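Local atomic coordinates of ABC transporter, periplasmic solute-binding protein (Rhizobium meliloti, PDB entry 4WED), a protein that probably binds a solute in the periplasm, perhaps a peptide or a nickel-containing species, and hands it to the membrane-embedded part of an ABC transporter. Residues M64-V69 and E78-T83; M131-H136 and Q161-T166; P270-L275 and Y423-D428. One frame throughout, in Å; residues are numbered along the deposited sequence.

Contact 1: residues M64-V69 and E78-T83; sequences MFEPLV and EPCLAT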
HETATM    1  N   MSE A  64     -19.667   4.637  -2.132  1.00 61.10           N
HETATM    2  CA  MSE A  64     -20.918   4.000  -2.552  1.00 65.15           C
HETATM    3  C   MSE A  64     -20.731   2.646  -3.149  1.00 60.86           C
HETATM    4  O   MSE A  64     -21.708   1.928  -3.337  1.00 68.51           O
HETATM    5  CB  MSE A  64     -21.658   4.895  -3.576  1.00 71.38           C
HETATM    6  CG  MSE A  64     -21.112   4.818  -4.999  1.00 76.02           C
HETATM    7 SE   MSE A  64     -19.464   5.889  -5.231  1.00 95.03          SE
HETATM    8  CE  MSE A  64     -20.366   7.657  -5.106  1.00 77.68           C
ATOM      9  N   PHE A  65     -19.510   2.279  -3.506  1.00 58.61           N
ATOM     10  CA  PHE A  65     -19.287   0.942  -4.042  1.00 56.86           C
ATOM     11  C   PHE A  65     -18.748   0.005  -2.978  1.00 55.47           C
ATOM     12  O   PHE A  65     -17.914   0.372  -2.143  1.00 57.37           O
ATOM     13  CB  PHE A  65     -18.462   0.985  -5.343  1.00 55.47           C
ATOM     14  CG  PHE A  65     -19.178   1.726  -6.481  1.00 56.20           C
ATOM     15  CD1 PHE A  65     -20.377   1.232  -7.009  1.00 59.44           C
ATOM     16  CD2 PHE A  65     -18.655   2.875  -7.027  1.00 55.51           C
ATOM     17  CE1 PHE A  65     -21.017   1.877  -8.055  1.00 60.24           C
ATOM     18  CE2 PHE A  65     -19.300   3.540  -8.064  1.00 59.22           C
ATOM     19  CZ  PHE A  65     -20.492   3.044  -8.570  1.00 61.01           C
ATOM     20  N   GLU A  66     -19.258  -1.212  -2.986  1.00 56.06           N
ATOM     21  CA  GLU A  66     -18.823  -2.197  -2.016  1.00 56.01           C
ATOM     22  C   GLU A  66     -18.315  -3.429  -2.689  1.00 57.14           C
ATOM     23  O   GLU A  66     -18.777  -3.783  -3.771  1.00 60.84           O
ATOM     24  CB  GLU A  66     -19.937  -2.546  -1.051  1.00 58.23           C
ATOM     25  CG  GLU A  66     -20.121  -1.513   0.045  1.00 59.92           C
ATOM     26  CD  GLU A  66     -21.245  -1.862   1.005  1.00 65.17           C
ATOM     27  OE1 GLU A  66     -22.304  -2.258   0.466  1.00 65.88           O
ATOM     28  OE2 GLU A  66     -21.082  -1.730   2.269  1.00 64.33           O
ATOM     29  N   PRO A  67     -17.316  -4.082  -2.067  1.00 55.09           N
ATOM     30  CA  PRO A  67     -16.818  -5.365  -2.568  1.00 52.41           C
ATOM     31  C   PRO A  67     -17.502  -6.579  -1.913  1.00 52.54           C
ATOM     32  O   PRO A  67     -18.277  -6.453  -0.955  1.00 50.31           O
ATOM     33  CB  PRO A  67     -15.356  -5.333  -2.130  1.00 52.53           C
ATOM     34  CG  PRO A  67     -15.444  -4.667  -0.788  1.00 53.67           C
ATOM     35  CD  PRO A  67     -16.560  -3.634  -0.890  1.00 51.01           C
ATOM     36  N   LEU A  68     -17.145  -7.760  -2.402  1.00 51.61           N
ATOM     37  CA  LEU A  68     -17.553  -8.982  -1.768  1.00 54.13           C
ATOM     38  C   LEU A  68     -16.954  -9.100  -0.367  1.00 53.31           C
ATOM     39  O   LEU A  68     -17.652  -9.452   0.599  1.00 52.75           O
ATOM     40  CB  LEU A  68     -17.057 -10.172  -2.607  1.00 56.87           C
ATOM     41  CG  LEU A  68     -17.753 -10.301  -3.949  1.00 54.23           C
ATOM     42  CD1 LEU A  68     -16.978 -11.277  -4.816  1.00 57.84           C
ATOM     43  CD2 LEU A  68     -19.181 -10.779  -3.767  1.00 52.75           C
ATOM     44  N   VAL A  69     -15.652  -8.847  -0.280  1.00 51.45           N
ATOM     45  CA  VAL A  69     -14.929  -8.901   0.992  1.00 52.20           C
ATOM     46  C   VAL A  69     -14.149  -7.625   1.120  1.00 52.98           C
ATOM     47  O   VAL A  69     -13.760  -7.026   0.114  1.00 52.58           O
ATOM     48  CB  VAL A  69     -13.940 -10.089   1.073  1.00 54.37           C
ATOM     49  CG1 VAL A  69     -14.697 -11.391   1.077  1.00 56.14           C
ATOM     50  CG2 VAL A  69     -12.938 -10.103  -0.069  1.00 51.98           C
ATOM     51  N   GLU A  78     -12.541  -9.440   5.560  1.00 57.37           N
ATOM     52  CA  GLU A  78     -13.816  -9.414   6.264  1.00 59.73           C
ATOM     53  C   GLU A  78     -15.027  -9.608   5.351  1.00 56.71           C
ATOM     54  O   GLU A  78     -15.014  -9.219   4.176  1.00 58.56           O
ATOM     55  CB  GLU A  78     -13.939  -8.074   6.990  1.00 64.25           C
ATOM     56  CG  GLU A  78     -12.852  -7.877   8.018  1.00 72.77           C
ATOM     57  CD  GLU A  78     -12.734  -6.460   8.541  1.00 83.12           C
ATOM     58  OE1 GLU A  78     -13.459  -5.525   8.088  1.00 88.00           O
ATOM     59  OE2 GLU A  78     -11.877  -6.292   9.433  1.00 97.65           O
ATOM     60  N   PRO A  79     -16.105 -10.159   5.900  1.00 59.49           N
ATOM     61  CA  PRO A  79     -17.378 -10.230   5.167  1.00 58.73           C
ATOM     62  C   PRO A  79     -17.856  -8.850   4.708  1.00 60.51           C
ATOM     63  O   PRO A  79     -17.794  -7.900   5.493  1.00 62.98           O
ATOM     64  CB  PRO A  79     -18.356 -10.769   6.218  1.00 63.02           C
ATOM     65  CG  PRO A  79     -17.532 -11.485   7.229  1.00 63.45           C
ATOM     66  CD  PRO A  79     -16.168 -10.830   7.218  1.00 62.29           C
ATOM     67  N   CYS A  80     -18.305  -8.733   3.453  1.00 58.06           N
ATOM     68  CA  CYS A  80     -19.006  -7.542   3.007  1.00 57.26           C
ATOM     69  C   CYS A  80     -20.255  -7.972   2.238  1.00 56.75           C
ATOM     70  O   CYS A  80     -21.200  -8.466   2.839  1.00 58.01           O
ATOM     71  CB  CYS A  80     -18.084  -6.576   2.238  1.00 58.08           C
ATOM     72  SG  CYS A  80     -18.803  -4.905   2.003  1.00 57.39           S
ATOM     73  N   LEU A  81     -20.289  -7.796   0.929  1.00 53.11           N
ATOM     74  CA  LEU A  81     -21.406  -8.279   0.171  1.00 54.31           C
ATOM     75  C   LEU A  81     -21.471  -9.817   0.147  1.00 55.03           C
ATOM     76  O   LEU A  81     -22.535 -10.423  -0.140  1.00 58.86           O
ATOM     77  CB  LEU A  81     -21.378  -7.710  -1.253  1.00 54.80           C
ATOM     78  CG  LEU A  81     -21.683  -6.210  -1.319  1.00 54.74           C
ATOM     79  CD1 LEU A  81     -21.573  -5.676  -2.735  1.00 55.37           C
ATOM     80  CD2 LEU A  81     -23.060  -5.904  -0.756  1.00 57.41           C
ATOM     81  N   ALA A  82     -20.358 -10.461   0.417  1.00 53.10           N
ATOM     82  CA  ALA A  82     -20.385 -11.900   0.677  1.00 56.58           C
ATOM     83  C   ALA A  82     -20.252 -12.093   2.149  1.00 57.08           C
ATOM     84  O   ALA A  82     -19.343 -11.501   2.754  1.00 59.84           O
ATOM     85  CB  ALA A  82     -19.246 -12.612  -0.040  1.00 57.31           C
ATOM     86  N   THR A  83     -21.141 -12.916   2.721  1.00 62.21           N
ATOM     87  CA  THR A  83     -21.063 -13.345   4.151  1.00 63.19           C
ATOM     88  C   THR A  83     -20.112 -14.522   4.451  1.00 64.17           C
ATOM     89  O   THR A  83     -19.745 -14.768   5.593  1.00 63.10           O
ATOM     90  CB  THR A  83     -22.449 -13.762   4.668  1.00 63.05           C
ATOM     91  OG1 THR A  83     -23.060 -14.646   3.717  1.00 62.53           O
ATOM     92  CG2 THR A  83     -23.312 -12.545   4.858  1.00 64.28           C
TER
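In Cys80, SG stands anti to the backbone N (chi1 -166°), and it comes to lie 3.9 Å from Pro67 CD while running alongside the Glu66 chain from CB to OE2. Leu81 has CG anti to its carbonyl carbon (chi1 -70°), which puts that atom against the carbonyl oxygen of Pro67; further out, Leu81 CD1 reaches Glu66 CB at 3.9 Å, the two side chains crossing at about a right angle. Backbone bonds tie the chains beneath these groups. Leu81 N donates to Pro67 O over 3.1 Å, nearly straight. Ala82 N meets a lone pair of Leu68 O at 2.9 Å, and the same oxygen takes a weak, bent bond from Cys80 N (131°). Val69 and Pro79 form an antiparallel non-hydrogen-bonded pair, where Val69 CA approaches Glu78 O at 3.2 Å in a CA-H...O contact. On the side facing strand 93-98, Leu68 CD2 lies 4.2 Å from Ala82 CB, beside Leu96 and Leu98. The buried Glu66 carboxylate, with the Cys80 thiol and the Leu81 methyls packed along it, bonds to Tyr210 OH, Trp211 NE1 and Thr189 OG1 and could well stay ionised. Leu68 O, gripped by Ala82 N and weakly by Cys80 N, pins the 80-82 corner to the base of the hairpin made by strands 69-71 and 77-79.

Contact 2: residues M131-H136 and Q161-T166; sequences MNCSKH and QELSYT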
HETATM    1  N   MSE A 131      -4.406  -8.466 -12.909  1.00 67.48           N
HETATM    2  CA  MSE A 131      -4.945  -9.052 -11.726  1.00 66.55           C
HETATM    3  C   MSE A 131      -5.121 -10.504 -11.939  1.00 64.47           C
HETATM    4  O   MSE A 131      -5.688 -10.923 -12.953  1.00 66.62           O
HETATM    5  CB  MSE A 131      -6.313  -8.485 -11.524  1.00 72.69           C
HETATM    6  CG  MSE A 131      -6.230  -7.417 -10.469  1.00 83.24           C
HETATM    7 SE   MSE A 131      -8.074  -6.853 -10.371  1.00100.13          SE
HETATM    8  CE  MSE A 131      -8.687  -7.920  -8.856  1.00 85.08           C
ATOM      9  N   ASN A 132      -4.642 -11.287 -10.994  1.00 60.53           N
ATOM     10  CA  ASN A 132      -4.621 -12.727 -11.129  1.00 61.67           C
ATOM     11  C   ASN A 132      -6.003 -13.374 -11.257  1.00 59.33           C
ATOM     12  O   ASN A 132      -6.138 -14.345 -11.979  1.00 62.54           O
ATOM     13  CB  ASN A 132      -3.777 -13.341 -10.024  1.00 60.75           C
ATOM     14  CG  ASN A 132      -2.301 -13.129 -10.273  1.00 65.82           C
ATOM     15  OD1 ASN A 132      -1.829 -13.355 -11.382  1.00 69.64           O
ATOM     16  ND2 ASN A 132      -1.575 -12.650  -9.273  1.00 67.10           N
ATOM     17  N   CYS A 133      -7.021 -12.840 -10.592  1.00 55.42           N
ATOM     18  CA  CYS A 133      -8.341 -13.458 -10.637  1.00 57.31           C
ATOM     19  C   CYS A 133      -9.010 -13.208 -11.961  1.00 58.63           C
ATOM     20  O   CYS A 133      -9.622 -14.109 -12.467  1.00 61.70           O
ATOM     21  CB  CYS A 133      -9.256 -13.067  -9.481  1.00 55.67           C
ATOM     22  SG  CYS A 133      -9.599 -11.338  -9.363  1.00 59.00           S
ATOM     23  N   SER A 134      -8.846 -12.034 -12.553  1.00 59.71           N
ATOM     24  CA  SER A 134      -9.350 -11.811 -13.904  1.00 62.94           C
ATOM     25  C   SER A 134      -8.624 -12.699 -14.925  1.00 63.53           C
ATOM     26  O   SER A 134      -9.237 -13.401 -15.697  1.00 63.21           O
ATOM     27  CB  SER A 134      -9.179 -10.350 -14.326  1.00 63.72           C
ATOM     28  OG  SER A 134      -9.552 -10.212 -15.697  1.00 72.23           O
ATOM     29  N   LYS A 135      -7.306 -12.627 -14.899  1.00 65.98           N
ATOM     30  CA  LYS A 135      -6.432 -13.367 -15.772  1.00 71.20           C
ATOM     31  C   LYS A 135      -6.655 -14.888 -15.828  1.00 71.79           C
ATOM     32  O   LYS A 135      -6.542 -15.491 -16.886  1.00 76.41           O
ATOM     33  CB  LYS A 135      -4.989 -13.087 -15.331  1.00 75.94           C
ATOM     34  CG  LYS A 135      -3.951 -13.839 -16.156  1.00 84.54           C
ATOM     35  CD  LYS A 135      -2.547 -13.287 -15.985  1.00 87.95           C
ATOM     36  CE  LYS A 135      -1.611 -13.933 -16.999  1.00 96.47           C
ATOM     37  NZ  LYS A 135      -0.235 -13.347 -16.953  1.00104.83           N
ATOM     38  N   HIS A 136      -6.921 -15.524 -14.691  1.00 69.28           N
ATOM     39  CA  HIS A 136      -7.084 -16.990 -14.654  1.00 68.04           C
ATOM     40  C   HIS A 136      -8.529 -17.418 -14.631  1.00 67.66           C
ATOM     41  O   HIS A 136      -8.845 -18.598 -14.541  1.00 67.48           O
ATOM     42  CB  HIS A 136      -6.337 -17.574 -13.460  1.00 64.24           C
ATOM     43  CG  HIS A 136      -4.859 -17.472 -13.613  1.00 65.03           C
ATOM     44  ND1 HIS A 136      -4.052 -16.859 -12.682  1.00 66.27           N
ATOM     45  CD2 HIS A 136      -4.047 -17.848 -14.628  1.00 67.91           C
ATOM     46  CE1 HIS A 136      -2.799 -16.868 -13.114  1.00 68.87           C
ATOM     47  NE2 HIS A 136      -2.770 -17.463 -14.293  1.00 68.67           N
ATOM     48  N   GLN A 161      -7.792 -11.130  -1.287  1.00 52.28           N
ATOM     49  CA  GLN A 161      -7.246  -9.781  -1.186  1.00 53.63           C
ATOM     50  C   GLN A 161      -7.620  -8.924  -2.447  1.00 52.31           C
ATOM     51  O   GLN A 161      -7.945  -7.736  -2.360  1.00 51.19           O
ATOM     52  CB  GLN A 161      -5.712  -9.879  -0.998  1.00 51.55           C
ATOM     53  CG  GLN A 161      -5.105  -8.832  -0.093  1.00 54.67           C
ATOM     54  CD  GLN A 161      -3.733  -9.218   0.432  1.00 54.98           C
ATOM     55  OE1 GLN A 161      -3.603 -10.179   1.199  1.00 60.13           O
ATOM     56  NE2 GLN A 161      -2.714  -8.483   0.023  1.00 50.89           N
ATOM     57  N   GLU A 162      -7.500  -9.541  -3.618  1.00 48.69           N
ATOM     58  CA  GLU A 162      -7.711  -8.856  -4.867  1.00 50.56           C
ATOM     59  C   GLU A 162      -9.167  -8.464  -4.951  1.00 51.34           C
ATOM     60  O   GLU A 162      -9.507  -7.451  -5.569  1.00 49.84           O
ATOM     61  CB  GLU A 162      -7.356  -9.761  -6.052  1.00 53.26           C
ATOM     62  CG  GLU A 162      -5.870  -9.853  -6.394  1.00 57.79           C
ATOM     63  CD  GLU A 162      -5.586 -10.544  -7.756  1.00 67.34           C
ATOM     64  OE1 GLU A 162      -6.538 -11.023  -8.445  1.00 71.15           O
ATOM     65  OE2 GLU A 162      -4.394 -10.605  -8.172  1.00 70.21           O
ATOM     66  N   LEU A 163     -10.031  -9.282  -4.340  1.00 49.71           N
ATOM     67  CA  LEU A 163     -11.458  -9.056  -4.424  1.00 49.42           C
ATOM     68  C   LEU A 163     -11.887  -7.951  -3.456  1.00 47.08           C
ATOM     69  O   LEU A 163     -13.053  -7.530  -3.473  1.00 45.57           O
ATOM     70  CB  LEU A 163     -12.243 -10.341  -4.128  1.00 49.54           C
ATOM     71  CG  LEU A 163     -12.186 -11.497  -5.176  1.00 56.39           C
ATOM     72  CD1 LEU A 163     -12.807 -12.790  -4.650  1.00 57.19           C
ATOM     73  CD2 LEU A 163     -12.820 -11.124  -6.488  1.00 58.05           C
ATOM     74  N   SER A 164     -10.974  -7.540  -2.581  1.00 43.63           N
ATOM     75  CA  SER A 164     -11.199  -6.379  -1.706  1.00 45.00           C
ATOM     76  C   SER A 164     -10.925  -5.049  -2.427  1.00 47.60           C
ATOM     77  O   SER A 164     -11.250  -4.051  -1.896  1.00 44.62           O
ATOM     78  CB  SER A 164     -10.344  -6.449  -0.478  1.00 45.35           C
ATOM     79  OG  SER A 164      -8.980  -6.177  -0.799  1.00 43.82           O
ATOM     80  N   TYR A 165     -10.395  -5.040  -3.653  1.00 49.90           N
ATOM     81  CA  TYR A 165      -9.944  -3.782  -4.238  1.00 53.64           C
ATOM     82  C   TYR A 165     -11.096  -2.812  -4.491  1.00 55.62           C
ATOM     83  O   TYR A 165     -12.263  -3.203  -4.570  1.00 53.36           O
ATOM     84  CB  TYR A 165      -9.249  -4.012  -5.582  1.00 55.41           C
ATOM     85  CG  TYR A 165      -7.902  -4.667  -5.560  1.00 53.60           C
ATOM     86  CD1 TYR A 165      -7.329  -5.159  -4.383  1.00 52.94           C
ATOM     87  CD2 TYR A 165      -7.224  -4.882  -6.763  1.00 54.34           C
ATOM     88  CE1 TYR A 165      -6.115  -5.822  -4.412  1.00 53.28           C
ATOM     89  CE2 TYR A 165      -6.003  -5.533  -6.792  1.00 52.44           C
ATOM     90  CZ  TYR A 165      -5.466  -6.013  -5.627  1.00 53.14           C
ATOM     91  OH  TYR A 165      -4.245  -6.637  -5.682  1.00 58.44           O
ATOM     92  N   THR A 166     -10.725  -1.550  -4.638  1.00 59.34           N
ATOM     93  CA  THR A 166     -11.683  -0.477  -4.841  1.00 61.67           C
ATOM     94  C   THR A 166     -12.225  -0.690  -6.235  1.00 59.47           C
ATOM     95  O   THR A 166     -13.400  -0.641  -6.441  1.00 56.22           O
ATOM     96  CB  THR A 166     -11.069   0.933  -4.632  1.00 61.50           C
ATOM     97  OG1 THR A 166     -10.747   1.111  -3.233  1.00 62.93           O
ATOM     98  CG2 THR A 166     -12.077   2.054  -5.034  1.00 62.52           C
TER
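Glu162 thrusts its carboxylate at the start of helix 132-135, where both oxygens are gripped by backbone N-H groups. Asn132 N bonds to OE2 of Glu162 over 2.9 Å, and Cys133 N bonds to OE1 of the same residue at an equal distance, each through the syn lone pair; the chain of Glu162, extended beyond CG, delivers the group there. Helix 159-162 and the type I turn Glu162-Tyr165 are thereby tied to the first turn of helix 132-135. Met131, present as selenomethionine and standing at the N-cap position, closes this tight part from one flank. Its chain bends at chi3 (96°), carrying CE to 3.4 Å from Glu162 O and 3.6 Å from Glu162 CB. The SE atom also makes an oblique Met-aromatic contact with Tyr165, 5.2 Å from the ring centroid. The apolar fringe is looser, Cys133 SG lying 4.3 Å from Leu163 CD2, with Trp122 of helix 112-122 also touching Cys133. Looser too is the amide end of the partly exposed Asn132, its plane 12° from that of the carboxylate. Two N-H donors and the positive pole of a short helix would be expected to stabilise the negative charge of Glu162 in this buried setting.

Contact 3: residues P270-L275 and Y423-D428; sequences PGNVTL and YGAPYD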
ATOM      1  N   PRO A 270       1.551   4.488  11.095  1.00 62.67           N
ATOM      2  CA  PRO A 270       2.902   4.001  10.724  1.00 61.63           C
ATOM      3  C   PRO A 270       3.011   3.449   9.289  1.00 60.29           C
ATOM      4  O   PRO A 270       4.118   3.375   8.745  1.00 64.26           O
ATOM      5  CB  PRO A 270       3.174   2.878  11.724  1.00 62.10           C
ATOM      6  CG  PRO A 270       2.201   3.062  12.820  1.00 63.75           C
ATOM      7  CD  PRO A 270       1.003   3.762  12.257  1.00 63.04           C
ATOM      8  N   GLY A 271       1.888   3.048   8.693  1.00 54.37           N
ATOM      9  CA  GLY A 271       1.857   2.850   7.259  1.00 55.49           C
ATOM     10  C   GLY A 271       2.130   1.438   6.807  1.00 55.40           C
ATOM     11  O   GLY A 271       2.258   0.541   7.622  1.00 58.21           O
ATOM     12  N   ASN A 272       2.220   1.259   5.487  1.00 55.56           N
ATOM     13  CA  ASN A 272       2.313  -0.057   4.877  1.00 54.78           C
ATOM     14  C   ASN A 272       3.199  -0.173   3.634  1.00 52.21           C
ATOM     15  O   ASN A 272       3.234  -1.218   2.980  1.00 57.68           O
ATOM     16  CB  ASN A 272       0.898  -0.611   4.606  1.00 57.57           C
ATOM     17  CG  ASN A 272       0.048   0.311   3.748  1.00 58.47           C
ATOM     18  OD1 ASN A 272       0.356   0.579   2.599  1.00 59.66           O
ATOM     19  ND2 ASN A 272      -1.068   0.733   4.282  1.00 66.12           N
ATOM     20  N   VAL A 273       3.953   0.865   3.371  1.00 50.96           N
ATOM     21  CA  VAL A 273       4.969   0.954   2.335  1.00 50.14           C
ATOM     22  C   VAL A 273       6.300   1.088   3.106  1.00 50.95           C
ATOM     23  O   VAL A 273       6.403   1.801   4.126  1.00 45.07           O
ATOM     24  CB  VAL A 273       4.795   2.230   1.423  1.00 51.98           C
ATOM     25  CG1 VAL A 273       5.974   2.451   0.484  1.00 52.94           C
ATOM     26  CG2 VAL A 273       3.535   2.155   0.562  1.00 53.49           C
ATOM     27  N   THR A 274       7.317   0.384   2.610  1.00 50.94           N
ATOM     28  CA  THR A 274       8.616   0.395   3.232  1.00 50.87           C
ATOM     29  C   THR A 274       9.596   0.985   2.264  1.00 51.02           C
ATOM     30  O   THR A 274       9.595   0.666   1.057  1.00 56.14           O
ATOM     31  CB  THR A 274       9.060  -1.017   3.643  1.00 49.51           C
ATOM     32  OG1 THR A 274       7.959  -1.671   4.323  1.00 50.33           O
ATOM     33  CG2 THR A 274      10.315  -0.945   4.556  1.00 50.02           C
ATOM     34  N   LEU A 275      10.395   1.888   2.791  1.00 52.14           N
ATOM     35  CA  LEU A 275      11.571   2.370   2.081  1.00 56.45           C
ATOM     36  C   LEU A 275      12.689   1.450   2.405  1.00 52.12           C
ATOM     37  O   LEU A 275      13.039   1.316   3.553  1.00 54.81           O
ATOM     38  CB  LEU A 275      11.963   3.776   2.520  1.00 57.39           C
ATOM     39  CG  LEU A 275      13.234   4.320   1.878  1.00 59.40           C
ATOM     40  CD1 LEU A 275      12.974   4.777   0.468  1.00 60.49           C
ATOM     41  CD2 LEU A 275      13.722   5.496   2.686  1.00 64.50           C
ATOM     42  N   TYR A 423       5.210  -1.713  -2.658  1.00 51.93           N
ATOM     43  CA  TYR A 423       3.977  -1.360  -3.298  1.00 54.48           C
ATOM     44  C   TYR A 423       2.922  -0.923  -2.277  1.00 51.48           C
ATOM     45  O   TYR A 423       2.087  -0.044  -2.600  1.00 53.47           O
ATOM     46  CB  TYR A 423       3.466  -2.543  -4.128  1.00 56.99           C
ATOM     47  CG  TYR A 423       4.251  -2.849  -5.397  1.00 62.82           C
ATOM     48  CD1 TYR A 423       5.315  -2.075  -5.777  1.00 68.21           C
ATOM     49  CD2 TYR A 423       3.873  -3.893  -6.247  1.00 66.23           C
ATOM     50  CE1 TYR A 423       6.005  -2.339  -6.942  1.00 72.63           C
ATOM     51  CE2 TYR A 423       4.547  -4.135  -7.436  1.00 68.41           C
ATOM     52  CZ  TYR A 423       5.625  -3.351  -7.764  1.00 71.82           C
ATOM     53  OH  TYR A 423       6.366  -3.529  -8.903  1.00 75.80           O
ATOM     54  N   GLY A 424       2.929  -1.524  -1.084  1.00 46.38           N
ATOM     55  CA  GLY A 424       1.928  -1.187  -0.054  1.00 48.05           C
ATOM     56  C   GLY A 424       0.595  -1.953  -0.159  1.00 49.35           C
ATOM     57  O   GLY A 424       0.359  -2.691  -1.108  1.00 50.01           O
ATOM     58  N   ALA A 425      -0.269  -1.798   0.845  1.00 49.95           N
ATOM     59  CA  ALA A 425      -1.553  -2.468   0.868  1.00 49.82           C
ATOM     60  C   ALA A 425      -2.336  -1.942  -0.293  1.00 50.56           C
ATOM     61  O   ALA A 425      -2.211  -0.771  -0.566  1.00 49.57           O
ATOM     62  CB  ALA A 425      -2.286  -2.161   2.145  1.00 52.27           C
ATOM     63  N   PRO A 426      -3.154  -2.752  -0.976  1.00 49.41           N
ATOM     64  CA  PRO A 426      -3.485  -4.123  -0.629  1.00 49.44           C
ATOM     65  C   PRO A 426      -2.771  -5.172  -1.491  1.00 49.14           C
ATOM     66  O   PRO A 426      -3.213  -6.314  -1.548  1.00 49.92           O
ATOM     67  CB  PRO A 426      -4.975  -4.177  -0.961  1.00 50.61           C
ATOM     68  CG  PRO A 426      -5.092  -3.301  -2.184  1.00 49.04           C
ATOM     69  CD  PRO A 426      -4.017  -2.255  -2.056  1.00 48.19           C
ATOM     70  N   TYR A 427      -1.657  -4.780  -2.102  1.00 48.91           N
ATOM     71  CA  TYR A 427      -0.904  -5.602  -3.015  1.00 48.04           C
ATOM     72  C   TYR A 427       0.165  -6.490  -2.312  1.00 49.93           C
ATOM     73  O   TYR A 427       0.802  -7.327  -2.953  1.00 50.85           O
ATOM     74  CB  TYR A 427      -0.195  -4.724  -4.014  1.00 46.98           C
ATOM     75  CG  TYR A 427      -1.035  -3.623  -4.642  1.00 51.17           C
ATOM     76  CD1 TYR A 427      -2.110  -3.930  -5.497  1.00 52.38           C
ATOM     77  CD2 TYR A 427      -0.755  -2.273  -4.400  1.00 51.52           C
ATOM     78  CE1 TYR A 427      -2.895  -2.959  -6.034  1.00 53.65           C
ATOM     79  CE2 TYR A 427      -1.548  -1.285  -4.979  1.00 54.56           C
ATOM     80  CZ  TYR A 427      -2.613  -1.641  -5.774  1.00 55.19           C
ATOM     81  OH  TYR A 427      -3.371  -0.680  -6.390  1.00 59.11           O
ATOM     82  N   ASP A 428       0.396  -6.297  -1.031  1.00 50.36           N
ATOM     83  CA  ASP A 428       1.594  -6.878  -0.425  1.00 51.87           C
ATOM     84  C   ASP A 428       1.153  -7.945   0.540  1.00 51.17           C
ATOM     85  O   ASP A 428       0.083  -7.832   1.103  1.00 52.21           O
ATOM     86  CB  ASP A 428       2.437  -5.802   0.335  1.00 52.69           C
ATOM     87  CG  ASP A 428       3.417  -5.090  -0.554  1.00 52.32           C
ATOM     88  OD1 ASP A 428       3.677  -5.602  -1.648  1.00 52.25           O
ATOM     89  OD2 ASP A 428       3.882  -3.983  -0.203  1.00 52.91           O
TER
HETATM   90  O   HOH W   1      -2.378   1.672   0.945  1.00 54.51           O
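Tyr423 meets Val273 through its backbone, the carbonyl O lying 4.1 Å from Val273 CG2, while its side chain takes no close part. Gly424 follows and has the CA nearest to Val273 CA: that atom is 3.3 Å from Asn272 O in a fairly straight CA-H...O contact and 3.8 Å from Val273 CG2. At its backbone angles a CB would press on the carbonyl O of Tyr423, and it would also clash with Val273 CG2. At Ala425 the N-H bonds to Asn272 OD1 over 3.0 Å, reaching that oxygen from above the amide plane, 66° out of it. Asn272 places its CG between the backbone N and the carbonyl carbon (chi1 56°), 3.8 Å from Ala425 CB. A water donates to Ala425 O and, weakly, to Asn272 OD1. Across the cis peptide before Pro426, Tyr427 N returns to Gly424 O, closing a type VI beta turn. Asp428 OD2 accepts from Gly424 N at 2.8 Å; its OD1 bonds to Ser432 OG of helix 430-437. Loops continuing from the antiparallel neighbour strands 274-279 and 417-421 thus meet near the middle of the chain, consistent with the inter-lobe region of a periplasmic binding protein.

Contacts 1 and 2 are buried neighbours on one side of the chain's centre and touch directly, Pro67 CB lying 3.5 Å from Leu163 O. Contact 3 is only partly buried and sits close to the centre of the chain; it has no touch with contact 1, but Gln161 NE2 probably bonds to Pro426 O (2.7 Å), and Tyr165 packs on Pro426 and Tyr427. Segment 161-166 therefore bridges the other two. Their chemistry differs accordingly: backbone bonding closes a hairpin in contact 1, a carboxylate meets a helix start in contact 2, and a side-chain amide with a water holds a loop in contact 3.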